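Long-range contacts in Di-haem cytochrome c peroxidase family protein (Burkholderia thailandensis E264, PDB 6NX0), which carries two covalently bound c-type hemes and is probably a peroxidase of the di-heme cytochrome c peroxidase/MauG family, reaching an unusually stable bis-Fe(IV) state: residues A[184-189]-A[319-324]; A[169-174]-A[194-199]; A[303-308]-A[367-372]. All coordinates share one frame; numbering follows the deposited sequence.

Contact 1: A[184-189]-A[319-324]; sequences APFGGL and FTDFGY. With HEC (heme c), chain B.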
loop_
_atom_site.group_PDB
_atom_site.type_symbol
_atom_site.label_atom_id
_atom_site.label_comp_id
_atom_site.label_asym_id
_atom_site.label_seq_id
_atom_site.Cartn_x
_atom_site.Cartn_y
_atom_site.Cartn_z
ATOM N N ALA A 184 19.768 -0.161 -0.469
ATOM C CA ALA A 184 18.491 0.184 0.121
ATOM C C ALA A 184 17.486 -0.950 -0.042
ATOM O O ALA A 184 17.571 -1.744 -0.985
ATOM C CB ALA A 184 17.927 1.455 -0.515
ATOM N N PRO A 185 16.513 -1.033 0.865
ATOM C CA PRO A 185 15.501 -2.089 0.803
ATOM C C PRO A 185 14.364 -1.734 -0.144
ATOM O O PRO A 185 13.972 -0.568 -0.271
ATOM C CB PRO A 185 15.000 -2.159 2.253
ATOM C CG PRO A 185 15.124 -0.714 2.718
ATOM C CD PRO A 185 16.362 -0.191 2.068
ATOM N N PHE A 186 13.861 -2.763 -0.818
ATOM C CA PHE A 186 12.715 -2.653 -1.706
ATOM C C PHE A 186 11.819 -3.872 -1.557
ATOM O O PHE A 186 12.282 -4.975 -1.256
ATOM C CB PHE A 186 13.153 -2.555 -3.182
ATOM C CG PHE A 186 13.972 -1.356 -3.478
ATOM C CD1 PHE A 186 15.349 -1.384 -3.292
ATOM C CD2 PHE A 186 13.378 -0.178 -3.899
ATOM C CE1 PHE A 186 16.118 -0.263 -3.550
ATOM C CE2 PHE A 186 14.136 0.948 -4.158
ATOM C CZ PHE A 186 15.522 0.906 -3.972
ATOM N N GLY A 187 10.526 -3.686 -1.840
ATOM C CA GLY A 187 9.632 -4.824 -1.920
ATOM C C GLY A 187 9.125 -5.281 -0.569
ATOM O O GLY A 187 9.375 -4.682 0.474
ATOM N N GLY A 188 8.405 -6.383 -0.612
ATOM C CA GLY A 188 7.631 -6.891 0.508
ATOM C C GLY A 188 6.255 -6.269 0.573
ATOM O O GLY A 188 6.059 -5.093 0.264
ATOM N N LEU A 189 5.291 -7.084 1.005
ATOM C CA LEU A 189 3.919 -6.637 1.154
ATOM C C LEU A 189 3.659 -6.194 2.588
ATOM O O LEU A 189 4.391 -6.527 3.526
ATOM C CB LEU A 189 2.950 -7.738 0.725
ATOM C CG LEU A 189 3.027 -8.017 -0.779
ATOM C CD1 LEU A 189 2.557 -9.421 -1.073
ATOM C CD2 LEU A 189 2.186 -7.015 -1.550
ATOM N N PHE A 319 4.069 4.810 -9.953
ATOM C CA PHE A 319 4.051 5.880 -8.960
ATOM C C PHE A 319 4.616 5.421 -7.621
ATOM O O PHE A 319 4.237 5.906 -6.552
ATOM C CB PHE A 319 2.642 6.473 -8.854
ATOM C CG PHE A 319 2.252 7.171 -10.117
ATOM C CD1 PHE A 319 2.635 8.482 -10.341
ATOM C CD2 PHE A 319 1.597 6.488 -11.117
ATOM C CE1 PHE A 319 2.315 9.112 -11.548
ATOM C CE2 PHE A 319 1.283 7.128 -12.325
ATOM C CZ PHE A 319 1.646 8.422 -12.520
ATOM N N THR A 320 5.563 4.502 -7.708
ATOM C CA THR A 320 6.375 4.057 -6.601
ATOM C C THR A 320 7.493 3.208 -7.175
ATOM O O THR A 320 7.317 2.535 -8.196
ATOM C CB THR A 320 5.600 3.242 -5.556
ATOM O OG1 THR A 320 6.562 2.806 -4.585
ATOM C CG2 THR A 320 4.881 2.055 -6.180
ATOM N N ASP A 321 8.635 3.259 -6.504
ATOM C CA ASP A 321 9.728 2.339 -6.769
ATOM C C ASP A 321 9.727 1.154 -5.814
ATOM O O ASP A 321 10.634 0.317 -5.878
ATOM C CB ASP A 321 11.073 3.087 -6.722
ATOM C CG ASP A 321 11.398 3.684 -5.360
ATOM O OD1 ASP A 321 10.581 3.582 -4.406
ATOM O OD2 ASP A 321 12.502 4.292 -5.250
ATOM N N PHE A 322 8.694 1.041 -4.968
ATOM C CA PHE A 322 8.572 0.013 -3.929
ATOM C C PHE A 322 9.700 0.067 -2.918
ATOM O O PHE A 322 9.920 -0.913 -2.192
ATOM C CB PHE A 322 8.453 -1.378 -4.547
ATOM C CG PHE A 322 7.324 -1.470 -5.546
ATOM C CD1 PHE A 322 6.002 -1.526 -5.112
ATOM C CD2 PHE A 322 7.573 -1.421 -6.904
ATOM C CE1 PHE A 322 4.943 -1.580 -6.037
ATOM C CE2 PHE A 322 6.512 -1.469 -7.821
ATOM C CZ PHE A 322 5.203 -1.549 -7.364
ATOM N N GLY A 323 10.355 1.222 -2.824
ATOM C CA GLY A 323 11.310 1.495 -1.777
ATOM C C GLY A 323 10.641 2.018 -0.528
ATOM O O GLY A 323 9.417 2.054 -0.413
ATOM N N TYR A 324 11.476 2.417 0.426
ATOM C CA TYR A 324 11.058 2.819 1.767
ATOM C C TYR A 324 11.606 4.194 2.102
ATOM O O TYR A 324 12.760 4.509 1.795
ATOM C CB TYR A 324 11.552 1.795 2.819
ATOM C CG TYR A 324 10.807 0.490 2.713
ATOM C CD1 TYR A 324 11.121 -0.465 1.742
ATOM C CD2 TYR A 324 9.739 0.215 3.575
ATOM C CE1 TYR A 324 10.386 -1.637 1.628
ATOM C CE2 TYR A 324 9.021 -0.934 3.466
ATOM C CZ TYR A 324 9.344 -1.871 2.509
ATOM O OH TYR A 324 8.563 -3.010 2.460
HETATM FE FE HEC B . -6.107 -6.586 3.390
HETATM C CHA HEC B . -3.064 -4.940 3.192
HETATM C CHB HEC B . -5.123 -8.675 0.900
HETATM C CHC HEC B . -8.622 -8.783 4.209
HETATM C CHD HEC B . -7.054 -4.586 6.029
HETATM N NA HEC B . -4.458 -6.707 2.210
HETATM C C1A HEC B . -3.301 -5.960 2.306
HETATM C C2A HEC B . -2.396 -6.386 1.276
HETATM C C3A HEC B . -3.016 -7.345 0.575
HETATM C C4A HEC B . -4.279 -7.633 1.205
HETATM C CMA HEC B . -2.427 -8.177 -0.559
HETATM C CAA HEC B . -0.981 -5.821 1.051
HETATM C CBA HEC B . -1.010 -4.735 -0.009
HETATM C CGA HEC B . 0.308 -4.024 -0.172
HETATM O O1A HEC B . 0.390 -3.232 -1.157
HETATM O O2A HEC B . 1.191 -4.135 0.733
HETATM N NB HEC B . -6.749 -8.391 2.723
HETATM C C1B HEC B . -6.171 -9.099 1.678
HETATM C C2B HEC B . -6.904 -10.326 1.515
HETATM C C3B HEC B . -7.810 -10.416 2.494
HETATM C C4B HEC B . -7.751 -9.182 3.241
HETATM C CMB HEC B . -6.597 -11.364 0.431
HETATM C CAB HEC B . -8.857 -11.520 2.746
HETATM C CBB HEC B . -8.139 -12.825 3.169
HETATM N NC HEC B . -7.558 -6.653 4.817
HETATM C C1C HEC B . -8.530 -7.638 4.940
HETATM C C2C HEC B . -9.528 -7.132 5.854
HETATM C C3C HEC B . -9.137 -5.954 6.347
HETATM C C4C HEC B . -7.865 -5.647 5.723
HETATM C CMC HEC B . -10.884 -7.814 6.103
HETATM C CAC HEC B . -10.011 -4.912 7.068
HETATM C CBC HEC B . -10.404 -5.378 8.476
HETATM N ND HEC B . -5.247 -5.030 4.369
HETATM C C1D HEC B . -5.845 -4.327 5.434
HETATM C C2D HEC B . -4.894 -3.361 5.922
HETATM C C3D HEC B . -3.661 -3.515 5.106
HETATM C C4D HEC B . -3.943 -4.557 4.158
HETATM C CMD HEC B . -5.085 -2.463 7.128
HETATM C CAD HEC B . -2.338 -2.743 5.267
HETATM C CBD HEC B . -1.676 -3.277 6.516
HETATM C CGD HEC B . -0.205 -2.915 6.619
HETATM O O1D HEC B . 0.303 -2.217 5.715
HETATM O O2D HEC B . 0.385 -3.288 7.673
HETATM O O HOH W 1 14.340 2.122 -0.378
HETATM O O HOH W 2 -4.899 -7.636 4.884
#
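Residues 321-324 meet Pro185, Phe186 and Gly187 across this contact. Ahead of them, Thr320 OG1 takes the N-H of Phe322 in an ST turn and is hydrogen-bonded also to Thr369 O. Asp321 approaches Phe186 most closely through its backbone, Asp321 O lying 3.4 Å from Phe186 CD2. Its carboxylate OD2 lies in the plane of the Phe186 ring, at the edge, 3.9 Å from CE2, and the two planes stand 88° apart. Asp321 OD1 accepts the N-H of Gly323 from above the carboxylate plane, closing an Asx turn.

Between these turns the Phe322 carbonyl faces Gly187. Phe322 O receives the N-H of Gly187 at 2.9 Å in a nearly straight bond (167° at the hydrogen), while Phe186 CA makes a CA-H...O contact of 3.3 Å with the same Phe322 O. The Phe322 ring leads away, towards Val169 and Pro170. Next, Gly323 CA sits 3.4 Å from Phe186 CD2, a fit in which Gly323 brings no side chain against the ring.

Tyr324 ends the walk. Pro185 O and Gly187 O both lie at the edge of its ring, in the plane. Its hydroxyl OH donates to Gly187 O at 2.7 Å, and water 1 joins Pro185 O to Tyr324 N.

Beyond Gly187 the chain runs to Leu189 at a propionate of heme c in chain B, and Gly188 O accepts a hydrogen bond from Arg368 NH1. The arrangement is a turn-rich interface between the two cytochrome c regions of a di-heme peroxidase, beside one heme pocket.

Contact 2: A[169-174]-A[194-199]; sequences VPRRHF and RADTLA. With HEC (heme c), chain B.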
loop_
_atom_site.group_PDB
_atom_site.type_symbol
_atom_site.label_atom_id
_atom_site.label_comp_id
_atom_site.label_asym_id
_atom_site.label_seq_id
_atom_site.Cartn_x
_atom_site.Cartn_y
_atom_site.Cartn_z
ATOM N N VAL A 169 4.246 -5.501 -6.736
ATOM C CA VAL A 169 5.079 -5.381 -5.537
ATOM C C VAL A 169 6.067 -6.545 -5.537
ATOM O O VAL A 169 5.648 -7.695 -5.401
ATOM C CB VAL A 169 4.247 -5.371 -4.248
ATOM C CG1 VAL A 169 5.203 -5.245 -3.055
ATOM C CG2 VAL A 169 3.196 -4.240 -4.261
ATOM N N PRO A 170 7.367 -6.296 -5.664
ATOM C CA PRO A 170 8.324 -7.404 -5.748
ATOM C C PRO A 170 8.588 -8.023 -4.380
ATOM O O PRO A 170 8.225 -7.493 -3.329
ATOM C CB PRO A 170 9.575 -6.743 -6.314
ATOM C CG PRO A 170 9.484 -5.326 -5.914
ATOM C CD PRO A 170 8.023 -4.987 -5.804
ATOM N N ARG A 171 9.204 -9.199 -4.417
ATOM C CA ARG A 171 9.720 -9.774 -3.186
ATOM C C ARG A 171 10.733 -8.813 -2.561
ATOM O O ARG A 171 11.320 -7.960 -3.229
ATOM C CB ARG A 171 10.356 -11.147 -3.456
ATOM C CG ARG A 171 9.342 -12.281 -3.723
ATOM C CD ARG A 171 10.020 -13.697 -3.874
ATOM N NE ARG A 171 11.119 -13.840 -2.911
ATOM C CZ ARG A 171 12.380 -14.157 -3.209
ATOM N NH1 ARG A 171 12.742 -14.466 -4.453
ATOM N NH2 ARG A 171 13.291 -14.197 -2.239
ATOM N N ARG A 172 10.962 -8.985 -1.255
ATOM C CA ARG A 172 11.929 -8.153 -0.556
ATOM C C ARG A 172 13.325 -8.347 -1.123
ATOM O O ARG A 172 13.742 -9.472 -1.393
ATOM C CB ARG A 172 11.960 -8.485 0.945
ATOM C CG ARG A 172 10.706 -8.169 1.745
ATOM C CD ARG A 172 10.957 -8.512 3.219
ATOM N NE ARG A 172 11.056 -9.954 3.414
ATOM C CZ ARG A 172 10.158 -10.727 4.011
ATOM N NH1 ARG A 172 9.044 -10.224 4.525
ATOM N NH2 ARG A 172 10.390 -12.029 4.125
ATOM N N HIS A 173 14.034 -7.238 -1.296
ATOM C CA HIS A 173 15.414 -7.286 -1.769
ATOM C C HIS A 173 16.115 -5.979 -1.448
ATOM O O HIS A 173 15.492 -4.960 -1.146
ATOM C CB HIS A 173 15.476 -7.580 -3.281
ATOM C CG HIS A 173 14.866 -6.516 -4.152
ATOM N ND1 HIS A 173 13.503 -6.409 -4.349
ATOM C CD2 HIS A 173 15.431 -5.540 -4.897
ATOM C CE1 HIS A 173 13.262 -5.418 -5.189
ATOM N NE2 HIS A 173 14.413 -4.873 -5.538
ATOM N N PHE A 174 17.443 -6.021 -1.513
ATOM C CA PHE A 174 18.260 -4.829 -1.426
ATOM C C PHE A 174 18.912 -4.548 -2.772
ATOM O O PHE A 174 19.171 -5.467 -3.548
ATOM C CB PHE A 174 19.366 -4.976 -0.375
ATOM C CG PHE A 174 18.889 -4.856 1.045
ATOM C CD1 PHE A 174 18.383 -5.958 1.699
ATOM C CD2 PHE A 174 18.984 -3.660 1.720
ATOM C CE1 PHE A 174 17.954 -5.860 3.025
ATOM C CE2 PHE A 174 18.541 -3.560 3.054
ATOM C CZ PHE A 174 18.042 -4.663 3.681
ATOM N N ARG A 194 6.527 -6.909 5.799
ATOM C CA ARG A 194 6.695 -8.120 6.600
ATOM C C ARG A 194 6.229 -9.413 5.920
ATOM O O ARG A 194 6.536 -10.489 6.455
ATOM C CB ARG A 194 5.978 -7.969 7.943
ATOM C CG ARG A 194 4.483 -7.954 7.892
ATOM C CD ARG A 194 3.915 -7.708 9.302
ATOM N NE ARG A 194 2.457 -7.717 9.330
ATOM C CZ ARG A 194 1.692 -6.686 8.992
ATOM N NH1 ARG A 194 0.376 -6.806 9.062
ATOM N NH2 ARG A 194 2.228 -5.538 8.578
ATOM N N ALA A 195 5.538 -9.366 4.771
ATOM C CA ALA A 195 5.203 -10.562 3.999
ATOM C C ALA A 195 5.967 -10.524 2.681
ATOM O O ALA A 195 6.006 -9.498 2.016
ATOM C CB ALA A 195 3.698 -10.672 3.733
ATOM N N ASP A 196 6.572 -11.639 2.295
ATOM C CA ASP A 196 7.396 -11.643 1.101
ATOM C C ASP A 196 6.561 -11.821 -0.158
ATOM O O ASP A 196 6.952 -11.337 -1.221
ATOM C CB ASP A 196 8.435 -12.761 1.208
ATOM C CG ASP A 196 9.588 -12.598 0.246
ATOM O OD1 ASP A 196 10.117 -11.473 0.133
ATOM O OD2 ASP A 196 9.978 -13.627 -0.381
ATOM N N THR A 197 5.392 -12.457 -0.035
ATOM C CA THR A 197 4.547 -12.817 -1.168
ATOM C C THR A 197 3.084 -12.630 -0.793
ATOM O O THR A 197 2.725 -12.538 0.376
ATOM C CB THR A 197 4.738 -14.279 -1.583
ATOM O OG1 THR A 197 4.265 -15.120 -0.532
ATOM C CG2 THR A 197 6.207 -14.587 -1.889
ATOM N N LEU A 198 2.247 -12.544 -1.830
ATOM C CA LEU A 198 0.797 -12.499 -1.633
ATOM C C LEU A 198 0.278 -13.729 -0.894
ATOM O O LEU A 198 -0.650 -13.634 -0.087
ATOM C CB LEU A 198 0.106 -12.346 -2.990
ATOM C CG LEU A 198 0.339 -10.991 -3.651
ATOM C CD1 LEU A 198 -0.054 -11.017 -5.134
ATOM C CD2 LEU A 198 -0.461 -9.915 -2.914
ATOM N N ALA A 199 0.856 -14.896 -1.152
ATOM C CA ALA A 199 0.411 -16.092 -0.441
ATOM C C ALA A 199 0.631 -15.960 1.060
ATOM O O ALA A 199 -0.244 -16.314 1.861
ATOM C CB ALA A 199 1.132 -17.322 -0.990
HETATM FE FE HEC B . -6.107 -6.586 3.390
HETATM C CHA HEC B . -3.064 -4.940 3.192
HETATM C CHB HEC B . -5.123 -8.675 0.900
HETATM C CHC HEC B . -8.622 -8.783 4.209
HETATM C CHD HEC B . -7.054 -4.586 6.029
HETATM N NA HEC B . -4.458 -6.707 2.210
HETATM C C1A HEC B . -3.301 -5.960 2.306
HETATM C C2A HEC B . -2.396 -6.386 1.276
HETATM C C3A HEC B . -3.016 -7.345 0.575
HETATM C C4A HEC B . -4.279 -7.633 1.205
HETATM C CMA HEC B . -2.427 -8.177 -0.559
HETATM C CAA HEC B . -0.981 -5.821 1.051
HETATM C CBA HEC B . -1.010 -4.735 -0.009
HETATM C CGA HEC B . 0.308 -4.024 -0.172
HETATM O O1A HEC B . 0.390 -3.232 -1.157
HETATM O O2A HEC B . 1.191 -4.135 0.733
HETATM N NB HEC B . -6.749 -8.391 2.723
HETATM C C1B HEC B . -6.171 -9.099 1.678
HETATM C C2B HEC B . -6.904 -10.326 1.515
HETATM C C3B HEC B . -7.810 -10.416 2.494
HETATM C C4B HEC B . -7.751 -9.182 3.241
HETATM C CMB HEC B . -6.597 -11.364 0.431
HETATM C CAB HEC B . -8.857 -11.520 2.746
HETATM C CBB HEC B . -8.139 -12.825 3.169
HETATM N NC HEC B . -7.558 -6.653 4.817
HETATM C C1C HEC B . -8.530 -7.638 4.940
HETATM C C2C HEC B . -9.528 -7.132 5.854
HETATM C C3C HEC B . -9.137 -5.954 6.347
HETATM C C4C HEC B . -7.865 -5.647 5.723
HETATM C CMC HEC B . -10.884 -7.814 6.103
HETATM C CAC HEC B . -10.011 -4.912 7.068
HETATM C CBC HEC B . -10.404 -5.378 8.476
HETATM N ND HEC B . -5.247 -5.030 4.369
HETATM C C1D HEC B . -5.845 -4.327 5.434
HETATM C C2D HEC B . -4.894 -3.361 5.922
HETATM C C3D HEC B . -3.661 -3.515 5.106
HETATM C C4D HEC B . -3.943 -4.557 4.158
HETATM C CMD HEC B . -5.085 -2.463 7.128
HETATM C CAD HEC B . -2.338 -2.743 5.267
HETATM C CBD HEC B . -1.676 -3.277 6.516
HETATM C CGD HEC B . -0.205 -2.915 6.619
HETATM O O1D HEC B . 0.303 -2.217 5.715
HETATM O O2D HEC B . 0.385 -3.288 7.673
HETATM O O HOH W 3 5.853 -10.339 -3.835
HETATM O O HOH W 4 12.887 -11.842 -0.248
HETATM O O HOH W 5 8.408 -13.003 5.778
HETATM O O HOH W 2 -4.899 -7.636 4.884
#
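Asp196 is gripped by two consecutive arginines, and its carboxylate forms the compact part of the contact. Arg171 NE donates to Asp196 OD2 on its syn side at 2.8 Å (161° at the hydrogen), a salt bridge in which the oxygen lies near the guanidinium plane and the two planar groups are turned 78° apart. Asp196 OD1 takes the backbone N-H of Arg172 at 3.0 Å and a further bond from water 4, which also donates to Arg172 O.

The Arg172 guanidinium lies only 25° from the carboxylate plane, with Asp196 CB over one face, 3.6 Å from NH2; NE to Asp196 OD1 is a long, 3.7 Å charge pairing without a directed N-H. Its NH1 is hydrogen-bonded to Gly193 O. Asp196, the acid of this network, lies between a classic beta bulge, in which Arg194 and Ala195 both face Leu189, and helix 198-201, where Thr197 is the N-cap and its OG1 accepts from Glu200 N.

The looser side is bridged by water: water 3 donates to Val169 O and Asp196 O, and water 5 links Arg172 NH2 to Arg194 O. Arg194 NH2, salt-bridged to Asp192, donates to propionate O2D of heme c in chain B at 3.0 Å.

Contact 3: A[303-308]-A[367-372]; sequences SCHTLS and LRTPGL. With HEC (heme c), chain C.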
loop_
_atom_site.group_PDB
_atom_site.type_symbol
_atom_site.label_atom_id
_atom_site.label_comp_id
_atom_site.label_asym_id
_atom_site.label_seq_id
_atom_site.Cartn_x
_atom_site.Cartn_y
_atom_site.Cartn_z
ATOM N N SER A 303 10.838 11.447 -7.339
ATOM C CA SER A 303 12.027 10.836 -6.756
ATOM C C SER A 303 11.690 9.612 -5.930
ATOM O O SER A 303 12.566 8.772 -5.704
ATOM C CB SER A 303 12.785 11.849 -5.903
ATOM O OG SER A 303 12.059 12.243 -4.758
ATOM N N CYS A 304 10.444 9.492 -5.470
ATOM C CA CYS A 304 9.978 8.323 -4.738
ATOM C C CYS A 304 8.819 7.647 -5.446
ATOM O O CYS A 304 8.795 6.423 -5.556
ATOM C CB CYS A 304 9.542 8.724 -3.322
ATOM S SG CYS A 304 10.899 9.464 -2.397
ATOM N N HIS A 305 7.852 8.434 -5.906
ATOM C CA HIS A 305 6.687 7.947 -6.648
ATOM C C HIS A 305 7.016 7.973 -8.137
ATOM O O HIS A 305 6.595 8.860 -8.887
ATOM C CB HIS A 305 5.457 8.803 -6.363
ATOM C CG HIS A 305 5.061 8.873 -4.923
ATOM N ND1 HIS A 305 4.344 7.876 -4.291
ATOM C CD2 HIS A 305 5.227 9.855 -4.003
ATOM C CE1 HIS A 305 4.118 8.232 -3.036
ATOM N NE2 HIS A 305 4.639 9.428 -2.837
ATOM N N THR A 306 7.748 6.958 -8.574
ATOM C CA THR A 306 8.410 7.039 -9.874
ATOM C C THR A 306 7.441 6.826 -11.034
ATOM O O THR A 306 6.414 6.152 -10.918
ATOM C CB THR A 306 9.519 6.009 -9.958
ATOM O OG1 THR A 306 8.955 4.727 -9.726
ATOM C CG2 THR A 306 10.597 6.275 -8.942
ATOM N N LEU A 307 7.790 7.421 -12.174
ATOM C CA LEU A 307 6.972 7.303 -13.368
ATOM C C LEU A 307 7.853 7.497 -14.590
ATOM O O LEU A 307 8.927 8.100 -14.525
ATOM C CB LEU A 307 5.829 8.324 -13.394
ATOM C CG LEU A 307 6.135 9.797 -13.689
ATOM C CD1 LEU A 307 4.849 10.604 -13.758
ATOM C CD2 LEU A 307 7.080 10.430 -12.660
ATOM N N SER A 308 7.363 6.959 -15.700
ATOM C CA SER A 308 8.007 7.078 -17.006
ATOM C C SER A 308 6.908 6.968 -18.049
ATOM O O SER A 308 6.395 5.865 -18.283
ATOM C CB SER A 308 9.043 5.987 -17.222
ATOM O OG SER A 308 9.604 6.114 -18.521
ATOM N N LEU A 367 8.562 3.465 5.852
ATOM C CA LEU A 367 7.365 2.805 5.347
ATOM C C LEU A 367 7.487 2.682 3.836
ATOM O O LEU A 367 8.160 3.486 3.190
ATOM C CB LEU A 367 6.105 3.596 5.727
ATOM C CG LEU A 367 5.826 3.679 7.220
ATOM C CD1 LEU A 367 4.809 4.793 7.479
ATOM C CD2 LEU A 367 5.318 2.322 7.707
ATOM N N ARG A 368 6.830 1.676 3.265
ATOM C CA ARG A 368 6.923 1.453 1.822
ATOM C C ARG A 368 6.195 2.567 1.075
ATOM O O ARG A 368 5.040 2.878 1.374
ATOM C CB ARG A 368 6.347 0.088 1.417
ATOM C CG ARG A 368 6.984 -0.478 0.121
ATOM C CD ARG A 368 6.348 -1.795 -0.379
ATOM N NE ARG A 368 5.042 -1.497 -0.963
ATOM C CZ ARG A 368 3.907 -2.125 -0.715
ATOM N NH1 ARG A 368 3.856 -3.197 0.069
ATOM N NH2 ARG A 368 2.805 -1.658 -1.278
ATOM N N THR A 369 6.869 3.173 0.101
ATOM C CA THR A 369 6.243 4.234 -0.677
ATOM C C THR A 369 5.061 3.665 -1.445
ATOM O O THR A 369 5.249 2.750 -2.263
ATOM C CB THR A 369 7.252 4.841 -1.622
ATOM O OG1 THR A 369 8.315 5.394 -0.825
ATOM C CG2 THR A 369 6.592 5.905 -2.473
ATOM N N PRO A 370 3.842 4.148 -1.213
ATOM C CA PRO A 370 2.676 3.568 -1.891
ATOM C C PRO A 370 2.540 4.103 -3.298
ATOM O O PRO A 370 2.845 5.266 -3.568
ATOM C CB PRO A 370 1.504 4.041 -1.023
ATOM C CG PRO A 370 1.977 5.358 -0.493
ATOM C CD PRO A 370 3.456 5.231 -0.282
ATOM N N GLY A 371 2.044 3.257 -4.194
ATOM C CA GLY A 371 1.642 3.748 -5.495
ATOM C C GLY A 371 0.427 4.634 -5.337
ATOM O O GLY A 371 -0.342 4.481 -4.398
ATOM N N LEU A 372 0.275 5.586 -6.259
ATOM C CA LEU A 372 -0.742 6.628 -6.183
ATOM C C LEU A 372 -1.907 6.416 -7.146
ATOM O O LEU A 372 -2.795 7.278 -7.217
ATOM C CB LEU A 372 -0.094 8.005 -6.431
ATOM C CG LEU A 372 1.012 8.362 -5.427
ATOM C CD1 LEU A 372 1.555 9.760 -5.692
ATOM C CD2 LEU A 372 0.495 8.262 -4.007
HETATM FE FE HEC C . 4.522 10.635 -1.119
HETATM C CHA HEC C . 2.442 8.652 0.750
HETATM C CHB HEC C . 1.798 12.136 -2.576
HETATM C CHC HEC C . 6.543 13.048 -2.482
HETATM C CHD HEC C . 7.266 8.946 0.003
HETATM N NA HEC C . 2.512 10.392 -0.986
HETATM C C1A HEC C . 1.871 9.473 -0.177
HETATM C C2A HEC C . 0.457 9.710 -0.305
HETATM C C3A HEC C . 0.282 10.595 -1.294
HETATM C C4A HEC C . 1.574 11.051 -1.742
HETATM C CMA HEC C . -1.030 11.231 -1.746
HETATM C CAA HEC C . -0.647 8.881 0.391
HETATM C CBA HEC C . -1.041 7.677 -0.446
HETATM C CGA HEC C . -2.025 6.734 0.202
HETATM O O1A HEC C . -2.225 5.644 -0.415
HETATM O O2A HEC C . -2.376 6.893 1.405
HETATM N NB HEC C . 4.253 12.243 -2.309
HETATM C C1B HEC C . 3.033 12.657 -2.850
HETATM C C2B HEC C . 3.274 13.837 -3.661
HETATM C C3B HEC C . 4.567 14.146 -3.592
HETATM C C4B HEC C . 5.208 13.120 -2.781
HETATM C CMB HEC C . 2.176 14.546 -4.496
HETATM C CAB HEC C . 5.308 15.378 -4.171
HETATM C CBB HEC C . 4.716 16.685 -3.596
HETATM N NC HEC C . 6.515 10.900 -1.287
HETATM C C1C HEC C . 7.142 12.005 -1.831
HETATM C C2C HEC C . 8.557 11.832 -1.651
HETATM C C3C HEC C . 8.768 10.653 -1.052
HETATM C C4C HEC C . 7.484 10.055 -0.775
HETATM C CMC HEC C . 9.575 12.855 -2.202
HETATM C CAC HEC C . 10.112 9.926 -0.881
HETATM C CBC HEC C . 11.011 10.782 0.037
HETATM N ND HEC C . 4.783 9.052 0.100
HETATM C C1D HEC C . 6.035 8.529 0.442
HETATM C C2D HEC C . 5.845 7.583 1.502
HETATM C C3D HEC C . 4.397 7.553 1.802
HETATM C C4D HEC C . 3.785 8.449 0.860
HETATM C CMD HEC C . 6.910 6.757 2.217
HETATM C CAD HEC C . 3.700 6.724 2.889
HETATM C CBD HEC C . 3.774 7.502 4.189
HETATM C CGD HEC C . 2.804 6.956 5.207
HETATM O O1D HEC C . 1.941 6.124 4.835
HETATM O O2D HEC C . 2.794 7.498 6.351
#
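His305 packed between Thr369 and Leu372 makes this a buried contact around the axial ligand of the second heme, joining the heme-attachment loop 303-308 to the loop that follows strand 367-368. The evidence is in the imidazole faces. Leu372 CD1 lies over one face, 3.8 Å from the ring centroid and 16° off the normal, and Thr369 CG2 lies over the opposite face at the same distance from the centroid but 29° off the normal. Both are CH-pi contacts. The methyl of Thr369 is directed at the ring because CG2 stands anti to the backbone N; Thr369 OG1 branches instead towards the heme methyl CMD.

At the edge of the ring, Pro370 O lies near the plane, 3.1 Å from His305 ND1. The bond is weak, being bent to 125° at the hydrogen, and the stronger partner of ND1 is Phe319 O, outside the two segments. Towards the heme, His305 NE2 binds the iron at 2.1 Å, and Tyr397 is the other axial ligand. Cys304 SG is covalently joined to heme CAC, while Cys301 makes the second attachment of this CXXCH site.

The 367-372 segment also touches the macrocycle itself: Pro370 CD reaches pyrrole atom C3D at 3.3 Å, and Leu372 CD2 comes 3.6 Å from C3A.

An imidazole with apolar groups on both faces and carbonyl oxygens at ND1 is probably restrained from rotating about its bond to iron. Donation from ND1 to Phe319 O would be expected to raise the electron density on the ring and so strengthen its donation to the metal.

Contacts 1 and 3 are buried, whereas contact 2 lies at the surface, and the chemistry follows: backbone and hydroxyl bonds in contact 1, apolar packing around a metal ligand in contact 3, and charges with several bridging waters in contact 2. Contact 1 joins the other two. Its 184-186 strand pairs with strand 173-175 of contact 2, and Leu189 N lies 2.7 Å from Ala195 O. Through 319-324, Gly323 O lies 2.8 Å from Thr369 N of contact 3. Contacts 1 and 2 both touch heme c of chain B; contact 3 holds the axial ligand of the chain C heme, though its Arg368 also reaches the chain B heme. Contacts 2 and 3, with centres about 16 Å apart, barely meet.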